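Local coordinates for agenet domain-containing protein (Arabidopsis thaliana, PDB 6IE4) that probably reads histone H3 tails carrying a methylated lysine through its tandem Agenet domains, at residues K121-F126 / Q132-K137; K92-G97 / D138-H143. All coordinates share one frame; numbering follows the deposited sequence.

Interaction 1. Residues K121-F126 / Q132-K137; sequences KFSVFF and QIRFRK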
loop_
_atom_site.group_PDB
_atom_site.type_symbol
_atom_site.label_atom_id
_atom_site.label_comp_id
_atom_site.label_asym_id
_atom_site.label_seq_id
_atom_site.Cartn_x
_atom_site.Cartn_y
_atom_site.Cartn_z
ATOM N N LYS A 121 7.763 17.627 -8.835
ATOM C CA LYS A 121 7.879 16.202 -9.106
ATOM C C LYS A 121 9.083 15.613 -8.384
ATOM O O LYS A 121 10.027 16.315 -8.010
ATOM C CB LYS A 121 7.978 15.939 -10.618
ATOM C CG LYS A 121 6.729 16.386 -11.394
ATOM C CD LYS A 121 6.720 15.873 -12.835
ATOM C CE LYS A 121 5.372 16.125 -13.528
ATOM N NZ LYS A 121 4.966 17.564 -13.607
ATOM N N PHE A 122 9.024 14.303 -8.175
ATOM C CA PHE A 122 10.060 13.584 -7.463
ATOM C C PHE A 122 10.407 12.344 -8.257
ATOM O O PHE A 122 9.601 11.847 -9.052
ATOM C CB PHE A 122 9.596 13.196 -6.044
ATOM C CG PHE A 122 8.990 14.342 -5.285
ATOM C CD1 PHE A 122 7.657 14.662 -5.444
ATOM C CD2 PHE A 122 9.768 15.129 -4.456
ATOM C CE1 PHE A 122 7.110 15.728 -4.774
ATOM C CE2 PHE A 122 9.223 16.185 -3.784
ATOM C CZ PHE A 122 7.891 16.490 -3.948
ATOM N N SER A 123 11.595 11.822 -7.995
ATOM C CA SER A 123 12.044 10.589 -8.613
ATOM C C SER A 123 12.430 9.650 -7.490
ATOM O O SER A 123 13.175 10.034 -6.583
ATOM C CB SER A 123 13.241 10.832 -9.577
ATOM O OG SER A 123 13.763 9.623 -10.104
ATOM N N VAL A 124 11.972 8.404 -7.584
ATOM C CA VAL A 124 11.816 7.530 -6.429
ATOM C C VAL A 124 12.467 6.193 -6.755
ATOM O O VAL A 124 12.153 5.592 -7.785
ATOM C CB VAL A 124 10.329 7.321 -6.071
ATOM C CG1 VAL A 124 10.193 6.306 -4.939
ATOM C CG2 VAL A 124 9.642 8.635 -5.704
ATOM N N PHE A 125 13.387 5.742 -5.901
ATOM C CA PHE A 125 14.104 4.483 -6.102
ATOM C C PHE A 125 13.467 3.346 -5.311
ATOM O O PHE A 125 13.334 3.439 -4.091
ATOM C CB PHE A 125 15.580 4.603 -5.726
ATOM C CG PHE A 125 16.309 3.297 -5.812
ATOM C CD1 PHE A 125 16.502 2.694 -7.049
ATOM C CD2 PHE A 125 16.818 2.679 -4.676
ATOM C CE1 PHE A 125 17.154 1.496 -7.161
ATOM C CE2 PHE A 125 17.486 1.477 -4.779
ATOM C CZ PHE A 125 17.650 0.888 -6.033
ATOM N N PHE A 126 13.082 2.277 -6.008
ATOM C CA PHE A 126 12.540 1.064 -5.401
ATOM C C PHE A 126 13.587 -0.050 -5.370
ATOM O O PHE A 126 14.059 -0.493 -6.420
ATOM C CB PHE A 126 11.284 0.610 -6.154
ATOM C CG PHE A 126 10.219 1.670 -6.235
ATOM C CD1 PHE A 126 10.253 2.635 -7.235
ATOM C CD2 PHE A 126 9.222 1.741 -5.289
ATOM C CE1 PHE A 126 9.295 3.622 -7.295
ATOM C CE2 PHE A 126 8.260 2.734 -5.338
ATOM C CZ PHE A 126 8.289 3.671 -6.334
ATOM N N GLN A 132 13.154 2.949 -10.866
ATOM C CA GLN A 132 13.425 4.366 -10.652
ATOM C C GLN A 132 12.376 5.089 -11.467
ATOM O O GLN A 132 12.472 5.105 -12.697
ATOM C CB GLN A 132 14.833 4.737 -11.110
ATOM C CG GLN A 132 15.215 6.220 -10.996
ATOM C CD GLN A 132 15.653 6.607 -9.599
ATOM O OE1 GLN A 132 16.512 5.947 -9.005
ATOM N NE2 GLN A 132 15.052 7.665 -9.054
ATOM N N ILE A 133 11.395 5.682 -10.782
ATOM C CA ILE A 133 10.174 6.204 -11.389
ATOM C C ILE A 133 9.883 7.593 -10.833
ATOM O O ILE A 133 10.092 7.848 -9.642
ATOM C CB ILE A 133 8.990 5.249 -11.137
ATOM C CG1 ILE A 133 9.408 3.807 -11.472
ATOM C CG2 ILE A 133 7.723 5.717 -11.897
ATOM C CD1 ILE A 133 8.348 2.775 -11.220
ATOM N N ARG A 134 9.491 8.511 -11.726
ATOM C CA ARG A 134 9.016 9.853 -11.377
ATOM C C ARG A 134 7.559 9.869 -10.924
ATOM O O ARG A 134 6.736 9.093 -11.420
ATOM C CB ARG A 134 9.192 10.796 -12.560
ATOM C CG ARG A 134 10.598 11.340 -12.655
ATOM C CD ARG A 134 10.822 12.118 -13.934
ATOM N NE ARG A 134 12.224 12.459 -14.158
ATOM C CZ ARG A 134 12.613 13.426 -14.981
ATOM N NH1 ARG A 134 13.908 13.679 -15.154
ATOM N NH2 ARG A 134 11.694 14.112 -15.661
ATOM N N PHE A 135 7.255 10.729 -9.943
ATOM C CA PHE A 135 5.887 10.918 -9.473
ATOM C C PHE A 135 5.628 12.375 -9.125
ATOM O O PHE A 135 6.537 13.120 -8.752
ATOM C CB PHE A 135 5.573 10.065 -8.228
ATOM C CG PHE A 135 5.689 8.592 -8.455
ATOM C CD1 PHE A 135 4.616 7.866 -8.956
ATOM C CD2 PHE A 135 6.874 7.935 -8.190
ATOM C CE1 PHE A 135 4.721 6.515 -9.177
ATOM C CE2 PHE A 135 6.990 6.578 -8.410
ATOM C CZ PHE A 135 5.909 5.863 -8.891
ATOM N N ARG A 136 4.352 12.743 -9.184
ATOM C CA ARG A 136 3.885 14.021 -8.682
ATOM C C ARG A 136 3.641 13.907 -7.183
ATOM O O ARG A 136 3.456 12.805 -6.647
ATOM C CB ARG A 136 2.603 14.442 -9.388
ATOM C CG ARG A 136 2.758 14.633 -10.869
ATOM C CD ARG A 136 1.448 15.063 -11.453
ATOM N NE ARG A 136 0.411 14.088 -11.131
ATOM C CZ ARG A 136 0.250 12.940 -11.782
ATOM N NH1 ARG A 136 1.083 12.613 -12.768
ATOM N NH2 ARG A 136 -0.715 12.108 -11.425
ATOM N N LYS A 137 3.667 15.061 -6.499
ATOM C CA LYS A 137 3.567 15.047 -5.042
ATOM C C LYS A 137 2.304 14.341 -4.589
ATOM O O LYS A 137 2.318 13.607 -3.598
ATOM C CB LYS A 137 3.612 16.465 -4.461
ATOM C CG LYS A 137 3.627 16.444 -2.922
ATOM C CD LYS A 137 3.643 17.807 -2.261
ATOM C CE LYS A 137 4.176 17.677 -0.816
ATOM N NZ LYS A 137 3.674 18.741 0.128
#

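Interaction 2. Residues K92-G97 / D138-H143; sequences KKIVVG and DELRFH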
loop_
_atom_site.group_PDB
_atom_site.type_symbol
_atom_site.label_atom_id
_atom_site.label_comp_id
_atom_site.label_asym_id
_atom_site.label_seq_id
_atom_site.Cartn_x
_atom_site.Cartn_y
_atom_site.Cartn_z
ATOM N N LYS A 92 4.033 19.478 4.385
ATOM C CA LYS A 92 5.455 19.720 4.558
ATOM C C LYS A 92 6.214 19.287 3.305
ATOM O O LYS A 92 5.683 18.621 2.419
ATOM C CB LYS A 92 5.977 19.021 5.821
ATOM C CG LYS A 92 6.694 17.684 5.611
ATOM C CD LYS A 92 7.109 17.007 6.949
ATOM C CE LYS A 92 7.529 15.516 6.744
ATOM N NZ LYS A 92 9.014 15.229 6.822
ATOM N N LYS A 93 7.458 19.731 3.214
ATOM C CA LYS A 93 8.264 19.485 2.032
ATOM C C LYS A 93 8.720 18.033 2.004
ATOM O O LYS A 93 8.877 17.393 3.049
ATOM C CB LYS A 93 9.471 20.426 2.016
ATOM C CG LYS A 93 10.014 20.736 0.639
ATOM C CD LYS A 93 11.535 20.582 0.558
ATOM C CE LYS A 93 12.001 20.466 -0.903
ATOM N NZ LYS A 93 13.338 19.783 -1.006
ATOM N N ILE A 94 8.920 17.509 0.796
ATOM C CA ILE A 94 9.512 16.190 0.595
ATOM C C ILE A 94 10.946 16.379 0.122
ATOM O O ILE A 94 11.207 17.208 -0.755
ATOM C CB ILE A 94 8.686 15.351 -0.389
ATOM C CG1 ILE A 94 7.277 15.232 0.166
ATOM C CG2 ILE A 94 9.317 13.992 -0.609
ATOM C CD1 ILE A 94 6.542 14.046 -0.320
ATOM N N VAL A 95 11.874 15.646 0.732
ATOM C CA VAL A 95 13.303 15.878 0.574
ATOM C C VAL A 95 13.996 14.607 0.098
ATOM O O VAL A 95 13.502 13.494 0.281
ATOM C CB VAL A 95 13.917 16.382 1.895
ATOM C CG1 VAL A 95 13.069 17.495 2.436
ATOM C CG2 VAL A 95 14.000 15.244 2.919
ATOM N N VAL A 96 15.156 14.781 -0.525
ATOM C CA VAL A 96 15.982 13.640 -0.902
ATOM C C VAL A 96 16.232 12.740 0.297
ATOM O O VAL A 96 16.805 13.173 1.301
ATOM C CB VAL A 96 17.305 14.090 -1.537
ATOM C CG1 VAL A 96 18.186 12.891 -1.835
ATOM C CG2 VAL A 96 17.014 14.853 -2.799
ATOM N N GLY A 97 15.856 11.466 0.177
ATOM C CA GLY A 97 16.116 10.478 1.185
ATOM C C GLY A 97 14.929 10.150 2.051
ATOM O O GLY A 97 14.990 9.182 2.809
ATOM N N ASP A 138 1.221 14.516 -5.320
ATOM C CA ASP A 138 -0.042 13.945 -4.903
ATOM C C ASP A 138 -0.112 12.447 -5.186
ATOM O O ASP A 138 -1.145 11.833 -4.927
ATOM C CB ASP A 138 -1.179 14.660 -5.618
ATOM C CG ASP A 138 -1.254 14.283 -7.055
ATOM O OD1 ASP A 138 -0.216 14.364 -7.750
ATOM O OD2 ASP A 138 -2.371 13.951 -7.509
ATOM N N GLU A 139 0.971 11.837 -5.671
ATOM C CA GLU A 139 1.028 10.396 -5.854
ATOM C C GLU A 139 1.852 9.743 -4.766
ATOM O O GLU A 139 1.960 8.514 -4.734
ATOM C CB GLU A 139 1.635 10.036 -7.216
ATOM C CG GLU A 139 1.116 10.828 -8.402
ATOM C CD GLU A 139 1.632 10.287 -9.740
ATOM O OE1 GLU A 139 1.135 9.218 -10.163
ATOM O OE2 GLU A 139 2.521 10.925 -10.367
ATOM N N LEU A 140 2.395 10.534 -3.852
ATOM C CA LEU A 140 3.186 10.028 -2.751
ATOM C C LEU A 140 2.480 10.224 -1.432
ATOM O O LEU A 140 1.652 11.119 -1.256
ATOM C CB LEU A 140 4.557 10.706 -2.670
ATOM C CG LEU A 140 5.331 10.747 -3.978
ATOM C CD1 LEU A 140 6.670 11.331 -3.713
ATOM C CD2 LEU A 140 5.454 9.354 -4.545
ATOM N N ARG A 141 2.871 9.387 -0.490
ATOM C CA ARG A 141 2.517 9.593 0.888
ATOM C C ARG A 141 3.754 9.290 1.716
ATOM O O ARG A 141 4.691 8.642 1.242
ATOM C CB ARG A 141 1.334 8.699 1.279
ATOM C CG ARG A 141 1.682 7.243 1.541
ATOM C CD ARG A 141 0.432 6.380 1.624
ATOM N NE ARG A 141 0.748 4.972 1.829
ATOM C CZ ARG A 141 -0.128 4.096 2.296
ATOM N NH1 ARG A 141 -1.383 4.487 2.492
ATOM N NH2 ARG A 141 0.214 2.825 2.481
ATOM N N PHE A 142 3.749 9.746 2.959
ATOM C CA PHE A 142 4.868 9.483 3.849
ATOM C C PHE A 142 4.767 8.034 4.303
ATOM O O PHE A 142 3.679 7.544 4.630
ATOM C CB PHE A 142 4.848 10.454 5.039
ATOM C CG PHE A 142 4.931 11.919 4.633
ATOM C CD1 PHE A 142 6.126 12.456 4.154
ATOM C CD2 PHE A 142 3.801 12.729 4.636
ATOM C CE1 PHE A 142 6.213 13.797 3.747
ATOM C CE2 PHE A 142 3.870 14.063 4.221
ATOM C CZ PHE A 142 5.082 14.598 3.775
ATOM N N HIS A 143 5.882 7.324 4.253
ATOM C CA HIS A 143 5.873 5.936 4.667
ATOM C C HIS A 143 5.810 5.854 6.187
ATOM O O HIS A 143 6.666 6.405 6.885
ATOM C CB HIS A 143 7.103 5.200 4.163
ATOM C CG HIS A 143 7.133 3.766 4.586
ATOM N ND1 HIS A 143 6.608 2.749 3.819
ATOM C CD2 HIS A 143 7.576 3.189 5.727
ATOM C CE1 HIS A 143 6.767 1.600 4.449
ATOM N NE2 HIS A 143 7.349 1.839 5.611
#

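Interaction 1. Residues K121-F126 / Q132-K137
Two neighbouring strands of the second Agenet module, an SH3-like barrel as in the Royal family, pair here as an antiparallel beta hairpin, 121-126 against 132-136. Phe122 and Phe135 form a hydrogen-bonded pair: Phe122 N donates to Phe135 O at 2.8 Å and Phe135 N donates to Phe122 O at 2.7 Å. Val124 and Ile133 repeat this, but the bond from Val124 N to Ile133 O is bent, with 139° at the hydrogen. At the non-hydrogen-bonded pair between them, Ser123 CA and Arg134 CA come to 4.2 Å, and Arg134 CA sets a CA-H...O contact against Phe122 O.

Phe122, Val124, Ile133 and Phe135 share one face of the hairpin. Val124 CG2 meets the edge of the Phe135 ring at CD2, 3.8 Å away. Phe126 and Phe135 approach each other from opposite directions, Phe126 CZ lying 3.8 Å from Phe135 CE2, which sits at the edge of the Phe126 ring and in its plane; Phe126 also packs against a modified side chain of the bound peptide. With CG turned beside its own backbone N (chi1 -49°), Phe122 lays its ring alongside Lys137, whose CB sits at the ring edge, 3.6 Å from CE1.

On the other face Gln132 bends at chi2 (82°), which carries its amide back over the partner strand. NE2 donates to Ser123 OG at 2.6 Å, close to the amide plane, and also bonds Thr114 OG1, while OE1 rests against Phe125 CB. The two bonds from NE2 probably fix the rotation of the amide.

Strand 107-117 flanks strand 121-126 through backbone bonds to Ser123 and Phe125. Ala102 and Tyr104 of strand 99-104 pack on Phe135, and Leu140 of strand 140-142 touches Phe122 and Phe135.

Interaction 2. Residues K92-G97 / D138-H143
Phe142 is overlapped at the far end of its ring by the aliphatic chain of Lys92, CE lying 3.7 Å from Phe142 CE1 and CG 3.9 Å from Phe142 CZ. This is apolar packing between the loop leading into strand 99-104 and the short strand 140-142, which pairs with 99-104 in the second SH3-like barrel. Ile94 reaches the same ring atom by another route: its CG1 stands 4.0 Å from Phe142 CE1, so both loop residues converge on one corner of the ring. The ring is delivered there because CG lies beside the backbone N, anti to the carbonyl carbon (chi1 -59°). Lys92 uses its carbon chain here, while NZ forms a salt bridge with Glu98. An alanine in place of Phe142 is likely to leave the methylenes of Lys92 and the CG1 side of Ile94 without their main partner on this strand, opening a gap between loop and strand. Met85 and Glu98 also touch Phe142, while Val113 packs on Ile94. The terminal methyl of Ile94 serves two residues of the strand, CD1 lying 4.1 Å from Phe142 CE1 and 4.3 Å from Leu140 CD1.

Following the chain from the N terminus, the loop segment 92-97 comes first and leads into strands 99-104 and 107-117. Strand 121-126 then pairs with 132-136 across a short turn, closing the small loop of interaction 1. Only after that does the chain pass through Lys137 into 138-143, which returns to the starting loop and closes the long one of interaction 2. The hairpin is therefore nested inside the larger closure. The two sites lie about 10 Å apart between centres and meet directly: Phe122 CE2 packs on Ile94 CB at 3.5 Å, and Lys137 NZ probably hydrogen-bonds Lys92 O, tying the hairpin's end to the entry loop.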